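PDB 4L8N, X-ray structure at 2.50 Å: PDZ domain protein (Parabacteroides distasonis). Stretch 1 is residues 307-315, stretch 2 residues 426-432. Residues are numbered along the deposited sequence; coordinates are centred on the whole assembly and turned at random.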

# COMPACT_ATOMS: atom_id res chain seq x y z
N TYR A 307 -8.25 17.50 -34.50
CA TYR A 307 -9.31 17.95 -35.39
C TYR A 307 -8.76 18.82 -36.50
O TYR A 307 -7.66 19.35 -36.37
CB TYR A 307 -10.43 18.68 -34.61
CG TYR A 307 -10.03 19.98 -33.94
CD1 TYR A 307 -9.47 19.99 -32.66
CD2 TYR A 307 -10.32 21.21 -34.52
CE1 TYR A 307 -9.12 21.19 -32.03
CE2 TYR A 307 -10.02 22.41 -33.88
CZ TYR A 307 -9.41 22.39 -32.64
OH TYR A 307 -9.09 23.56 -31.99
N ASN A 308 -9.53 18.95 -37.60
CA ASN A 308 -9.21 19.87 -38.71
C ASN A 308 -9.63 21.26 -38.26
O ASN A 308 -10.81 21.48 -37.94
CB ASN A 308 -9.93 19.49 -40.02
CG ASN A 308 -9.23 18.50 -40.92
OD1 ASN A 308 -8.01 18.28 -40.88
ND2 ASN A 308 -10.00 17.94 -41.81
N TYR A 309 -8.65 22.17 -38.18
CA TYR A 309 -8.83 23.55 -37.76
C TYR A 309 -8.84 24.51 -38.96
O TYR A 309 -7.90 24.51 -39.76
CB TYR A 309 -7.72 23.92 -36.79
CG TYR A 309 -7.68 25.38 -36.41
CD1 TYR A 309 -8.59 25.92 -35.51
CD2 TYR A 309 -6.72 26.24 -36.95
CE1 TYR A 309 -8.56 27.26 -35.16
CE2 TYR A 309 -6.66 27.58 -36.59
CZ TYR A 309 -7.59 28.09 -35.70
OH TYR A 309 -7.54 29.41 -35.32
N THR A 310 -9.88 25.36 -39.03
CA THR A 310 -10.04 26.42 -40.04
C THR A 310 -10.04 27.80 -39.34
O THR A 310 -9.59 28.78 -39.92
CB THR A 310 -11.31 26.23 -40.88
OG1 THR A 310 -12.45 26.57 -40.08
CG2 THR A 310 -11.45 24.84 -41.48
N GLY A 311 -10.54 27.87 -38.11
CA GLY A 311 -10.59 29.10 -37.34
C GLY A 311 -11.97 29.72 -37.25
O GLY A 311 -12.10 30.78 -36.66
N ILE A 312 -12.99 29.06 -37.83
CA ILE A 312 -14.38 29.55 -37.84
C ILE A 312 -15.07 29.20 -36.52
O ILE A 312 -14.95 28.07 -36.02
CB ILE A 312 -15.19 28.99 -39.07
CG1 ILE A 312 -14.57 29.40 -40.42
CG2 ILE A 312 -16.68 29.39 -39.03
CD1 ILE A 312 -14.87 28.40 -41.60
N SER A 313 -15.80 30.18 -35.98
CA SER A 313 -16.68 30.05 -34.82
C SER A 313 -18.13 30.20 -35.34
O SER A 313 -18.39 31.02 -36.22
CB SER A 313 -16.31 31.07 -33.76
OG SER A 313 -15.06 30.71 -33.19
N TYR A 314 -19.05 29.34 -34.87
CA TYR A 314 -20.44 29.29 -35.35
C TYR A 314 -21.40 29.80 -34.27
O TYR A 314 -21.07 29.72 -33.09
CB TYR A 314 -20.80 27.84 -35.77
CG TYR A 314 -19.86 27.22 -36.78
CD1 TYR A 314 -18.73 26.51 -36.38
CD2 TYR A 314 -20.10 27.33 -38.14
CE1 TYR A 314 -17.86 25.96 -37.30
CE2 TYR A 314 -19.24 26.77 -39.08
CZ TYR A 314 -18.12 26.07 -38.66
OH TYR A 314 -17.27 25.50 -39.57
N ASP A 315 -22.60 30.30 -34.68
CA ASP A 315 -23.62 30.80 -33.74
C ASP A 315 -24.33 29.61 -33.08
O ASP A 315 -24.91 28.80 -33.78
CB ASP A 315 -24.64 31.71 -34.47
CG ASP A 315 -25.43 32.71 -33.62
OD1 ASP A 315 -25.80 32.36 -32.47
OD2 ASP A 315 -25.76 33.80 -34.14
N ASN A 426 -7.69 13.74 -50.13
CA ASN A 426 -7.73 15.18 -50.16
C ASN A 426 -8.40 15.73 -48.91
O ASN A 426 -9.63 15.71 -48.78
CB ASN A 426 -8.45 15.65 -51.43
CG ASN A 426 -8.52 17.14 -51.57
OD1 ASN A 426 -7.51 17.85 -51.40
ND2 ASN A 426 -9.71 17.64 -51.86
N ASN A 427 -7.55 16.27 -48.01
CA ASN A 427 -7.98 16.88 -46.75
C ASN A 427 -8.52 18.32 -46.96
O ASN A 427 -9.12 18.86 -46.05
CB ASN A 427 -6.84 16.85 -45.73
CG ASN A 427 -7.27 17.10 -44.29
OD1 ASN A 427 -8.29 16.58 -43.83
ND2 ASN A 427 -6.53 17.92 -43.57
N ALA A 428 -8.39 18.89 -48.16
CA ALA A 428 -8.91 20.22 -48.46
C ALA A 428 -10.45 20.22 -48.54
O ALA A 428 -11.04 19.40 -49.25
CB ALA A 428 -8.31 20.74 -49.75
N CYS A 429 -11.09 21.11 -47.77
CA CYS A 429 -12.55 21.20 -47.65
C CYS A 429 -13.08 22.38 -48.43
O CYS A 429 -12.46 23.44 -48.44
CB CYS A 429 -12.97 21.26 -46.18
SG CYS A 429 -12.12 20.06 -45.11
N THR A 430 -14.23 22.19 -49.08
CA THR A 430 -14.88 23.22 -49.88
C THR A 430 -15.91 23.92 -49.03
O THR A 430 -16.81 23.28 -48.49
CB THR A 430 -15.49 22.60 -51.16
OG1 THR A 430 -14.44 22.08 -51.97
CG2 THR A 430 -16.30 23.60 -51.96
N PHE A 431 -15.78 25.24 -48.92
CA PHE A 431 -16.73 26.06 -48.17
C PHE A 431 -17.45 27.00 -49.14
O PHE A 431 -16.81 27.81 -49.83
CB PHE A 431 -16.03 26.83 -47.04
CG PHE A 431 -15.73 26.05 -45.77
CD1 PHE A 431 -14.59 25.26 -45.68
CD2 PHE A 431 -16.57 26.15 -44.66
CE1 PHE A 431 -14.29 24.59 -44.49
CE2 PHE A 431 -16.26 25.48 -43.48
CZ PHE A 431 -15.12 24.70 -43.40
N ASN A 432 -18.78 26.82 -49.25
CA ASN A 432 -19.69 27.61 -50.09
C ASN A 432 -20.37 28.63 -49.21
O ASN A 432 -21.21 28.27 -48.39
CB ASN A 432 -20.72 26.72 -50.78
CG ASN A 432 -20.15 25.89 -51.88
OD1 ASN A 432 -19.73 24.75 -51.68
ND2 ASN A 432 -20.12 26.46 -53.07

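Stretch 1 is two strand segments, 307-309 and 312-315, joined by a short turn; stretch 2 enters as loop and becomes strand at Cys429. The backbones stay well apart: the CA atoms of Asn308 and Asn427 are 8.7 Å apart, those of Thr310 and Cys429 9.6 Å. No backbone hydrogen bond joins the two stretches, so side chains make the contact. Strand alternation shows in stretch 1, where Asn308 points toward stretch 2 while Tyr307 and Tyr309 are out of reach. At Gly311, phi is positive (105°), and a CB would jam against the carbonyl O of Thr310, so glycine suits the turn.

At one end, two carboxamides pair reciprocally. Asn308 ND2 donates to Asn427 OD1 (3.0 Å), and Asn427 ND2 donates to Asn308 OD1 (3.1 Å). Asparagine suits both positions because each amide carries a donor and an acceptor side by side.

Further along, the contact turns largely apolar around Phe431. Ile312 CD1 lies 3.7 Å from Phe431 CE2, and Thr310 CG2 lies 4.1 Å from Phe431 CE1, so the threonine offers its methyl to the ring while its OG1 accepts a weak hydrogen bond from Ile312 N. Tyr314 points sideways at CB, yet its OH reaches the ring edge, 4.0 Å from Phe431 CE2; that hydroxyl finds its hydrogen bond elsewhere in the structure.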